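PDB 4RNL: possible galactose mutarotase from Streptomyces platensis subsp. rosaceus, which probably interconverts the alpha and beta anomers of galactose or a related aldose, its true substrate being unproven. Local coordinates for residues Gln59-Ala65 with Gly293-Tyr299; Gly193-His198 with Ala302-Ala306; Gly249-Glu253 with Thr274-Gly278. All blocks are in the same frame, centred on the assembly; numbering follows the deposited sequence.

Interactions 1 and 2 are neighbours whose centres lie about 13 Å apart, and Leu62 of 59-65 touches Ala303 and Gly304 of 302-306. Both use the connection between strands 278-282 and 305-310, and their segments alternate along the chain. Interaction 1 is the most buried, an aromatic ring and its hydroxyl set into a loop; interaction 2 is partly buried and rests on one short backbone bond beside an alanine methyl packed on a leucine and a histidine ring. Interaction 3, nested in sequence inside both, lies on the opposite side of the chain's centre from interaction 1. Partly exposed, it joins two loops through a backbone bond and a valine-proline contact.

Interaction 1 of 3, residues Gln59-Ala65 with Gly293-Tyr299; sequences QLALGFA and GTSGVPY
Tyr299 reaches against the loop 59-65 and meets Leu62 with its ring and Gly63 with its hydroxyl, a compact case of one aromatic side chain serving two chemistries. Leu62 CD2 lies over one ring face, 3.9 Å from the centroid of the Tyr299 ring and 22° off its normal, a CH-pi contact displaced toward the CE1 side. Gly293 N lies beyond the opposite face, near the rim. At the end of the ring, Gly63 N donates a nearly straight hydrogen bond to Tyr299 OH (3.1 Å, 164°), and this hydroxyl is also bonded to Asp190. With an alanine here, Gly63 N and the Asp190 carboxylate would probably lose this common partner, and a gap would open beside Leu62. Gly293 has no CB, which would run into the Tyr299 ring; its CA lies 3.2 Å from Gly63 O in a CA-H...O contact, and Thr294 N gives the same oxygen a weak hydrogen bond. With CG2 of Thr294 set anti to its carbonyl carbon, the methyl presses on the backbone, 3.3 Å from Phe64 N.

Packing is looser toward solvent. Ser295, exposed in the type I turn Gly293-Gly296, comes no nearer than 4.3 Å, from its OG to Gln59 CB, and turns that hydroxyl to Asp190. Ala65 meets the Thr294 methyl only through its N, at 3.8 Å. The Gln59 amide folds back on its own loop, NE2 donating to Ala61 O at 2.9 Å and lying 3.3 Å from Thr294 OG1, while OE1 accepts from Ala61 N and Val48 N.

The contact thus joins the loop between strand 57-59 and helix 67-72 to the long connection between strands 278-282 and 305-310. Leu60 and Leu62 carry it onto strand 180-185, and Gln59 and Leu60 rest against strand 45-51.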
ATOM      1  N   GLN A  59      -2.147   9.802 -15.839  1.00 12.33           N
ATOM      2  CA  GLN A  59      -1.533   9.546 -14.524  1.00 11.37           C
ATOM      3  C   GLN A  59      -2.635   9.242 -13.526  1.00 11.54           C
ATOM      4  O   GLN A  59      -3.597  10.010 -13.415  1.00 11.41           O
ATOM      5  CB  GLN A  59      -0.732  10.771 -14.071  1.00 11.71           C
ATOM      6  CG  GLN A  59       0.397  10.452 -13.078  1.00 11.21           C
ATOM      7  CD  GLN A  59      -0.129  10.007 -11.722  1.00 10.59           C
ATOM      8  OE1 GLN A  59       0.254   8.951 -11.210  1.00 10.56           O
ATOM      9  NE2 GLN A  59      -1.017  10.813 -11.136  1.00 14.48           N
ATOM     10  N   LEU A  60      -2.497   8.131 -12.800  1.00 10.39           N
ATOM     11  CA  LEU A  60      -3.595   7.597 -12.000  1.00 10.23           C
ATOM     12  C   LEU A  60      -3.379   7.650 -10.488  1.00 16.70           C
ATOM     13  O   LEU A  60      -4.337   7.559  -9.723  1.00 13.34           O
ATOM     14  CB  LEU A  60      -3.867   6.135 -12.391  1.00 10.12           C
ATOM     15  CG  LEU A  60      -3.912   5.813 -13.896  1.00 10.53           C
ATOM     16  CD1 LEU A  60      -4.202   4.327 -14.103  1.00 10.60           C
ATOM     17  CD2 LEU A  60      -4.966   6.657 -14.599  1.00 12.98           C
ATOM     18  N   ALA A  61      -2.134   7.762 -10.040  1.00 12.07           N
ATOM     19  CA  ALA A  61      -1.885   7.662  -8.591  1.00 10.79           C
ATOM     20  C   ALA A  61      -2.012   9.013  -7.880  1.00 10.32           C
ATOM     21  O   ALA A  61      -1.589  10.033  -8.415  1.00 12.69           O
ATOM     22  CB  ALA A  61      -0.509   7.048  -8.331  1.00 13.43           C
ATOM     23  N   LEU A  62      -2.597   9.029  -6.679  1.00  9.92           N
ATOM     24  CA  LEU A  62      -2.580  10.252  -5.882  1.00 10.47           C
ATOM     25  C   LEU A  62      -1.147  10.488  -5.434  1.00 11.19           C
ATOM     26  O   LEU A  62      -0.471   9.571  -4.963  1.00 11.64           O
ATOM     27  CB  LEU A  62      -3.499  10.152  -4.655  1.00 10.82           C
ATOM     28  CG  LEU A  62      -4.992   9.918  -4.903  1.00 12.24           C
ATOM     29  CD1 LEU A  62      -5.787  10.179  -3.627  1.00 11.99           C
ATOM     30  CD2 LEU A  62      -5.517  10.773  -6.055  1.00 11.60           C
ATOM     31  N   GLY A  63      -0.663  11.710  -5.592  1.00 14.15           N
ATOM     32  CA  GLY A  63       0.710  11.995  -5.225  1.00 12.67           C
ATOM     33  C   GLY A  63       1.043  13.458  -5.417  1.00 14.55           C
ATOM     34  O   GLY A  63       0.156  14.292  -5.610  1.00 12.55           O
ATOM     35  N   PHE A  64       2.333  13.768  -5.391  1.00 12.75           N
ATOM     36  CA  PHE A  64       2.788  15.143  -5.553  1.00 13.24           C
ATOM     37  C   PHE A  64       3.861  15.198  -6.620  1.00 16.08           C
ATOM     38  O   PHE A  64       4.560  14.205  -6.861  1.00 14.76           O
ATOM     39  CB  PHE A  64       3.385  15.665  -4.249  1.00 14.69           C
ATOM     40  CG  PHE A  64       2.441  15.623  -3.080  1.00 13.88           C
ATOM     41  CD1 PHE A  64       1.325  16.450  -3.042  1.00 16.42           C
ATOM     42  CD2 PHE A  64       2.694  14.781  -1.999  1.00 16.61           C
ATOM     43  CE1 PHE A  64       0.464  16.426  -1.955  1.00 22.74           C
ATOM     44  CE2 PHE A  64       1.837  14.748  -0.908  1.00 17.94           C
ATOM     45  CZ  PHE A  64       0.722  15.575  -0.885  1.00 20.07           C
ATOM     46  N   ALA A  65       3.995  16.367  -7.237  1.00 17.74           N
ATOM     47  CA  ALA A  65       4.999  16.596  -8.267  1.00 21.51           C
ATOM     48  C   ALA A  65       6.395  16.688  -7.666  1.00 23.55           C
ATOM     49  O   ALA A  65       7.386  16.422  -8.349  1.00 21.83           O
ATOM     50  CB  ALA A  65       4.673  17.868  -9.046  1.00 22.35           C
ATOM     51  N   GLY A 293      -2.342  17.960  -6.139  1.00 13.60           N
ATOM     52  CA  GLY A 293      -1.677  16.737  -6.568  1.00 14.48           C
ATOM     53  C   GLY A 293      -0.881  16.888  -7.847  1.00 15.04           C
ATOM     54  O   GLY A 293      -0.777  17.994  -8.391  1.00 14.18           O
ATOM     55  N   THR A 294      -0.329  15.783  -8.347  1.00 11.40           N
ATOM     56  CA  THR A 294       0.601  15.873  -9.473  1.00 18.56           C
ATOM     57  C   THR A 294      -0.038  16.433 -10.723  1.00 19.00           C
ATOM     58  O   THR A 294       0.610  17.135 -11.490  1.00 21.36           O
ATOM     59  CB  THR A 294       1.271  14.532  -9.812  1.00 27.01           C
ATOM     60  OG1 THR A 294       0.421  13.761 -10.665  1.00 37.68           O
ATOM     61  CG2 THR A 294       1.526  13.789  -8.573  1.00 14.77           C
ATOM     62  N   SER A 295      -1.316  16.142 -10.933  1.00 16.11           N
ATOM     63  CA  SER A 295      -1.989  16.678 -12.116  1.00 15.14           C
ATOM     64  C   SER A 295      -2.496  18.108 -11.923  1.00 17.41           C
ATOM     65  O   SER A 295      -3.223  18.630 -12.771  1.00 19.64           O
ATOM     66  CB  SER A 295      -3.098  15.743 -12.602  1.00 14.77           C
ATOM     67  OG  SER A 295      -2.544  14.501 -13.007  1.00 18.54           O
ATOM     68  N   GLY A 296      -2.097  18.744 -10.823  1.00 14.41           N
ATOM     69  CA  GLY A 296      -2.390  20.160 -10.609  1.00 16.35           C
ATOM     70  C   GLY A 296      -3.777  20.482 -10.070  1.00 16.98           C
ATOM     71  O   GLY A 296      -4.198  21.646 -10.067  1.00 19.15           O
ATOM     72  N   VAL A 297      -4.478  19.457  -9.596  1.00 13.05           N
ATOM     73  CA  VAL A 297      -5.834  19.602  -9.088  1.00 16.74           C
ATOM     74  C   VAL A 297      -5.819  19.282  -7.600  1.00 11.81           C
ATOM     75  O   VAL A 297      -5.219  18.294  -7.194  1.00 15.11           O
ATOM     76  CB  VAL A 297      -6.793  18.621  -9.806  1.00 21.48           C
ATOM     77  CG1 VAL A 297      -8.192  18.720  -9.229  1.00 21.90           C
ATOM     78  CG2 VAL A 297      -6.814  18.891 -11.304  1.00 21.99           C
ATOM     79  N   PRO A 298      -6.456  20.131  -6.780  1.00 19.75           N
ATOM     80  CA  PRO A 298      -6.556  19.821  -5.347  1.00 15.44           C
ATOM     81  C   PRO A 298      -7.390  18.574  -5.085  1.00 13.66           C
ATOM     82  O   PRO A 298      -8.432  18.380  -5.723  1.00 17.43           O
ATOM     83  CB  PRO A 298      -7.238  21.063  -4.750  1.00 19.24           C
ATOM     84  CG  PRO A 298      -7.839  21.797  -5.919  1.00 28.08           C
ATOM     85  CD  PRO A 298      -6.971  21.474  -7.105  1.00 17.23           C
ATOM     86  N   TYR A 299      -6.935  17.736  -4.154  1.00 15.52           N
ATOM     87  CA  TYR A 299      -7.593  16.462  -3.869  1.00 11.33           C
ATOM     88  C   TYR A 299      -8.712  16.630  -2.840  1.00 16.41           C
ATOM     89  O   TYR A 299      -8.462  17.053  -1.709  1.00 15.24           O
ATOM     90  CB  TYR A 299      -6.573  15.453  -3.323  1.00 13.52           C
ATOM     91  CG  TYR A 299      -5.547  14.947  -4.324  1.00 14.54           C
ATOM     92  CD1 TYR A 299      -5.863  14.798  -5.669  1.00 10.87           C
ATOM     93  CD2 TYR A 299      -4.268  14.603  -3.910  1.00 16.84           C
ATOM     94  CE1 TYR A 299      -4.929  14.331  -6.579  1.00  9.86           C
ATOM     95  CE2 TYR A 299      -3.323  14.134  -4.807  1.00 13.26           C
ATOM     96  CZ  TYR A 299      -3.660  13.999  -6.137  1.00 13.61           C
ATOM     97  OH  TYR A 299      -2.716  13.531  -7.024  1.00 10.93           O
TER

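Interaction 2 of 3, residues Gly193-His198 with Ala302-Ala306; sequences GSAAGH and AAGLA
Ala195 N and Ala302 O form the one hydrogen bond between 193-198 and 302-306, and it illustrates how a single backbone bond can tie two loops at one point. It is short and straight, 2.7 Å with an N-H...O angle of 165°, and the donor stands nearly in line with the carbonyl of Ala302. The same oxygen receives a CA-H...O contact from Ser194 CA at 3.5 Å, so successive backbone groups of the first loop converge on it.

A second group of polar contacts shapes the loop from within. Ser194 OG, placed anti to its own backbone N (chi1 177°), reaches forward along the chain to accept from Ala196 N at 2.9 Å, an ST turn; Ser194 OG also touches the methyl of Ala302, 3.7 Å from its CB. Overlapping it, Ala195 to His198 make a type I beta turn, closed by the bond from His198 N to Ala195 O.

The apolar contacts gather on Ala195. Its methyl points into the other segment, 3.7 Å from Leu305 CG, with both leucine methyls close by, and it also sits 3.9 Å above the plane of the His198 ring, over the centre. The methyl thus fills the angle between the leucine fork and the imidazole face. Leu305 CD1 then reaches His198 CB and CD2, each at 4.1 Å, an oblique approach to the ring. His198 NE2 is bonded to Leu187 N, which ties the ring to an earlier part of the same loop.

Asn186 binds Ala303 O, and Leu305 is backbone-bonded to Leu185 of strand 180-185. The whole is a loop-to-strand junction of the beta-rich fold of the galactose mutarotase clan: the connection holding 193-198, braced by both turns, crosses between antiparallel sheets, while that holding 302-306 returns to the sheet it left.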
ATOM      1  N   GLY A 193     -11.499  14.107 -10.117  1.00 13.01           N
ATOM      2  CA  GLY A 193     -12.553  14.252  -9.126  1.00 13.35           C
ATOM      3  C   GLY A 193     -12.705  12.982  -8.314  1.00 12.19           C
ATOM      4  O   GLY A 193     -11.711  12.307  -8.035  1.00 14.01           O
ATOM      5  N   SER A 194     -13.937  12.651  -7.927  1.00 12.13           N
ATOM      6  CA  SER A 194     -14.160  11.495  -7.053  1.00 11.61           C
ATOM      7  C   SER A 194     -13.925  10.159  -7.749  1.00 11.39           C
ATOM      8  O   SER A 194     -14.197  10.005  -8.944  1.00 14.17           O
ATOM      9  CB  SER A 194     -15.574  11.524  -6.467  1.00 13.69           C
ATOM     10  OG  SER A 194     -15.808  10.363  -5.677  1.00 13.89           O
ATOM     11  N   ALA A 195     -13.416   9.190  -6.992  1.00  8.64           N
ATOM     12  CA  ALA A 195     -13.295   7.823  -7.493  1.00 10.48           C
ATOM     13  C   ALA A 195     -14.447   6.942  -6.996  1.00 11.56           C
ATOM     14  O   ALA A 195     -14.425   5.728  -7.168  1.00 13.84           O
ATOM     15  CB  ALA A 195     -11.943   7.232  -7.078  1.00 10.36           C
ATOM     16  N   ALA A 196     -15.467   7.549  -6.391  1.00 14.30           N
ATOM     17  CA  ALA A 196     -16.526   6.744  -5.758  1.00 16.66           C
ATOM     18  C   ALA A 196     -17.421   6.055  -6.790  1.00 14.07           C
ATOM     19  O   ALA A 196     -18.158   5.122  -6.454  1.00 16.45           O
ATOM     20  CB  ALA A 196     -17.359   7.582  -4.792  1.00 15.13           C
ATOM     21  N   GLY A 197     -17.350   6.523  -8.039  1.00  8.77           N
ATOM     22  CA  GLY A 197     -18.067   5.901  -9.139  1.00 12.77           C
ATOM     23  C   GLY A 197     -17.384   4.662  -9.704  1.00 15.30           C
ATOM     24  O   GLY A 197     -17.986   3.937 -10.509  1.00 14.66           O
ATOM     25  N   HIS A 198     -16.140   4.405  -9.297  1.00 10.31           N
ATOM     26  CA  HIS A 198     -15.445   3.186  -9.741  1.00  8.35           C
ATOM     27  C   HIS A 198     -16.192   1.943  -9.274  1.00 12.36           C
ATOM     28  O   HIS A 198     -16.731   1.907  -8.167  1.00 13.13           O
ATOM     29  CB  HIS A 198     -14.027   3.088  -9.175  1.00  8.07           C
ATOM     30  CG  HIS A 198     -13.058   4.076  -9.749  1.00 16.61           C
ATOM     31  ND1 HIS A 198     -13.455   5.231 -10.387  1.00 18.82           N
ATOM     32  CD2 HIS A 198     -11.706   4.079  -9.766  1.00 15.66           C
ATOM     33  CE1 HIS A 198     -12.386   5.905 -10.774  1.00 17.42           C
ATOM     34  NE2 HIS A 198     -11.311   5.230 -10.403  1.00 14.37           N
ATOM     35  N   ALA A 302     -12.285  11.155  -1.314  1.00 12.54           N
ATOM     36  CA  ALA A 302     -12.464  10.101  -2.317  1.00 11.60           C
ATOM     37  C   ALA A 302     -11.801  10.397  -3.668  1.00 12.30           C
ATOM     38  O   ALA A 302     -12.198   9.844  -4.694  1.00 15.25           O
ATOM     39  CB  ALA A 302     -13.946   9.754  -2.492  1.00 17.03           C
ATOM     40  N   ALA A 303     -10.772  11.238  -3.664  1.00 10.34           N
ATOM     41  CA  ALA A 303     -10.064  11.570  -4.909  1.00 10.14           C
ATOM     42  C   ALA A 303      -9.411  10.332  -5.493  1.00 12.63           C
ATOM     43  O   ALA A 303      -9.215  10.238  -6.704  1.00 13.28           O
ATOM     44  CB  ALA A 303      -9.018  12.655  -4.662  1.00 11.09           C
ATOM     45  N   GLY A 304      -9.083   9.378  -4.625  1.00 10.34           N
ATOM     46  CA  GLY A 304      -8.513   8.103  -5.035  1.00 10.60           C
ATOM     47  C   GLY A 304      -8.853   7.022  -4.023  1.00 11.90           C
ATOM     48  O   GLY A 304      -9.354   7.328  -2.939  1.00 12.40           O
ATOM     49  N   LEU A 305      -8.594   5.764  -4.375  1.00  8.64           N
ATOM     50  CA  LEU A 305      -8.930   4.636  -3.509  1.00  9.83           C
ATOM     51  C   LEU A 305      -7.669   3.867  -3.217  1.00 10.19           C
ATOM     52  O   LEU A 305      -6.917   3.542  -4.138  1.00 10.84           O
ATOM     53  CB  LEU A 305      -9.908   3.694  -4.214  1.00 10.39           C
ATOM     54  CG  LEU A 305     -11.120   4.378  -4.834  1.00 16.01           C
ATOM     55  CD1 LEU A 305     -11.901   3.404  -5.701  1.00 19.22           C
ATOM     56  CD2 LEU A 305     -11.994   4.955  -3.730  1.00 15.07           C
ATOM     57  N   ALA A 306      -7.428   3.572  -1.945  1.00 10.95           N
ATOM     58  CA  ALA A 306      -6.287   2.733  -1.596  1.00 10.28           C
ATOM     59  C   ALA A 306      -6.766   1.309  -1.350  1.00 12.33           C
ATOM     60  O   ALA A 306      -7.695   1.083  -0.569  1.00 15.31           O
ATOM     61  CB  ALA A 306      -5.559   3.274  -0.361  1.00 13.65           C
TER

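Interaction 3 of 3, residues Gly249-Glu253 with Thr274-Gly278; sequences GGVRE and TTEPG
Thr275 opens the contact from the second segment, meeting Arg252 through its backbone and its side chain, and the stretch 274-278 shows how a short link between strands can dock a more exposed loop. Its carbonyl does the polar work: Arg252 N donates to Thr275 O at 3.0 Å with an almost straight angle of 172°. The side chain lays its CB and methyl against carbonyl oxygens, Thr275 CB coming to 3.2 Å from Arg252 O. With chi1 at 51°, OG1 lies between the backbone N and the carbonyl carbon and is bonded to Glu335 N, whereas CG2 faces the first segment, 3.5 Å from Arg252 O and farther from Glu253 O. One threonine is thus gripped on two fronts, its hydroxyl by the strand beside it and its carbonyl by the loop.

At Glu276 the backbone is tied to its own segment, for its N donates to Thr274 OG1 in an ST turn. The side chain leaves its backbone away from 249-253, and its carboxylate binds Ser334 and His311 through separate oxygens.

Pro277 then supplies the main apolar surface. Its ring lies alongside Val251, the two side chains pointing the same way, with Val251 CG2 3.7 Å from Pro277 CG. That valine methyl stands anti to its own carbonyl carbon, the torsion that brings it beside the ring. Pro277 CB packs 3.6 Å from Gly250 C, and Pro277 CA makes a CA-H...O contact of 3.5 Å with Gly250 O. Gly250 has positive phi, a backbone shape that favours glycine.

The loop between strands 242-246 and 256-262 is in this way laid against the link from strand 268-274 to strand 278-282. Arg256 binds the carbonyls of Thr274 and Glu276, while Thr275 and Glu276 also lean on strand 332-342.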
ATOM      1  N   GLY A 249      -9.720 -17.622   1.011  1.00 12.53           N
ATOM      2  CA  GLY A 249      -8.524 -18.424   0.821  1.00 18.55           C
ATOM      3  C   GLY A 249      -7.394 -18.050   1.760  1.00 16.52           C
ATOM      4  O   GLY A 249      -6.421 -18.795   1.883  1.00 17.32           O
ATOM      5  N   GLY A 250      -7.511 -16.899   2.420  1.00 15.23           N
ATOM      6  CA  GLY A 250      -6.510 -16.483   3.394  1.00 13.49           C
ATOM      7  C   GLY A 250      -5.117 -16.260   2.824  1.00 14.76           C
ATOM      8  O   GLY A 250      -4.974 -15.714   1.735  1.00 12.67           O
ATOM      9  N   VAL A 251      -4.091 -16.670   3.568  1.00 14.60           N
ATOM     10  CA  VAL A 251      -2.713 -16.528   3.102  1.00 15.08           C
ATOM     11  C   VAL A 251      -2.452 -17.558   2.010  1.00 17.78           C
ATOM     12  O   VAL A 251      -2.803 -18.734   2.164  1.00 16.05           O
ATOM     13  CB  VAL A 251      -1.708 -16.735   4.261  1.00 22.25           C
ATOM     14  CG1 VAL A 251      -0.274 -16.552   3.774  1.00 24.84           C
ATOM     15  CG2 VAL A 251      -2.008 -15.774   5.392  1.00 16.52           C
ATOM     16  N   ARG A 252      -1.844 -17.117   0.909  0.64 12.57           N
ATOM     17  CA  ARG A 252      -1.550 -18.006  -0.209  0.64 15.18           C
ATOM     18  C   ARG A 252      -0.076 -17.936  -0.564  0.64 15.84           C
ATOM     19  O   ARG A 252       0.545 -16.884  -0.440  0.64 14.77           O
ATOM     20  CB  ARG A 252      -2.385 -17.625  -1.436  0.64 15.48           C
ATOM     21  CG  ARG A 252      -3.882 -17.592  -1.183  0.64 21.83           C
ATOM     22  CD  ARG A 252      -4.412 -18.925  -0.698  0.64 27.10           C
ATOM     23  NE  ARG A 252      -4.726 -19.823  -1.802  0.64 33.46           N
ATOM     24  CZ  ARG A 252      -5.497 -20.902  -1.686  0.64 39.70           C
ATOM     25  NH1 ARG A 252      -5.734 -21.670  -2.742  0.64 40.92           N
ATOM     26  NH2 ARG A 252      -6.034 -21.211  -0.513  0.64 38.65           N
ATOM     27  N   GLU A 253       0.485 -19.051  -1.016  1.00 13.31           N
ATOM     28  CA  GLU A 253       1.900 -19.072  -1.385  1.00 16.21           C
ATOM     29  C   GLU A 253       2.199 -18.376  -2.716  1.00 18.17           C
ATOM     30  O   GLU A 253       3.319 -17.908  -2.941  1.00 17.31           O
ATOM     31  CB  GLU A 253       2.431 -20.500  -1.401  1.00 20.37           C
ATOM     32  CG  GLU A 253       2.532 -21.131  -0.028  1.00 28.39           C
ATOM     33  CD  GLU A 253       3.111 -22.523  -0.091  1.00 41.20           C
ATOM     34  OE1 GLU A 253       4.172 -22.688  -0.732  1.00 37.33           O
ATOM     35  OE2 GLU A 253       2.501 -23.456   0.478  1.00 46.41           O
ATOM     36  N   THR A 274      -2.624 -10.944  -5.018  1.00  9.42           N
ATOM     37  CA  THR A 274      -1.779 -10.913  -3.833  1.00 11.23           C
ATOM     38  C   THR A 274      -1.683 -12.258  -3.137  1.00 11.06           C
ATOM     39  O   THR A 274      -2.534 -13.130  -3.313  1.00 10.32           O
ATOM     40  CB  THR A 274      -2.266  -9.849  -2.816  1.00 14.62           C
ATOM     41  OG1 THR A 274      -1.276  -9.659  -1.796  1.00 10.62           O
ATOM     42  CG2 THR A 274      -3.588 -10.270  -2.164  1.00 11.73           C
ATOM     43  N   THR A 275      -0.627 -12.409  -2.343  1.00 10.31           N
ATOM     44  CA  THR A 275      -0.450 -13.554  -1.458  1.00 11.48           C
ATOM     45  C   THR A 275      -1.120 -13.297  -0.105  1.00 14.63           C
ATOM     46  O   THR A 275      -1.328 -14.217   0.689  1.00 11.77           O
ATOM     47  CB  THR A 275       1.039 -13.784  -1.198  1.00  9.97           C
ATOM     48  OG1 THR A 275       1.626 -12.548  -0.774  1.00  9.77           O
ATOM     49  CG2 THR A 275       1.740 -14.261  -2.473  1.00 13.01           C
ATOM     50  N   GLU A 276      -1.443 -12.035   0.161  1.00  9.51           N
ATOM     51  CA  GLU A 276      -1.945 -11.618   1.480  1.00 10.05           C
ATOM     52  C   GLU A 276      -3.355 -12.116   1.791  1.00 10.43           C
ATOM     53  O   GLU A 276      -4.154 -12.350   0.878  1.00 11.07           O
ATOM     54  CB  GLU A 276      -1.924 -10.084   1.567  1.00 10.23           C
ATOM     55  CG  GLU A 276      -0.521  -9.491   1.598  1.00 13.13           C
ATOM     56  CD  GLU A 276       0.185  -9.725   2.926  1.00 19.66           C
ATOM     57  OE1 GLU A 276      -0.498  -9.793   3.969  1.00 19.47           O
ATOM     58  OE2 GLU A 276       1.430  -9.845   2.934  1.00 23.32           O
ATOM     59  N   PRO A 277      -3.682 -12.241   3.088  1.00  9.69           N
ATOM     60  CA  PRO A 277      -5.019 -12.682   3.498  1.00 10.97           C
ATOM     61  C   PRO A 277      -6.022 -11.537   3.649  1.00 14.77           C
ATOM     62  O   PRO A 277      -7.231 -11.768   3.809  1.00 12.79           O
ATOM     63  CB  PRO A 277      -4.754 -13.287   4.876  1.00 10.64           C
ATOM     64  CG  PRO A 277      -3.632 -12.415   5.433  1.00  9.48           C
ATOM     65  CD  PRO A 277      -2.758 -12.132   4.237  1.00 11.35           C
ATOM     66  N   GLY A 278      -5.531 -10.309   3.636  1.00 10.36           N
ATOM     67  CA  GLY A 278      -6.399  -9.179   3.900  1.00  8.76           C
ATOM     68  C   GLY A 278      -6.215  -8.039   2.919  1.00  8.48           C
ATOM     69  O   GLY A 278      -5.204  -7.940   2.215  1.00 10.21           O
TER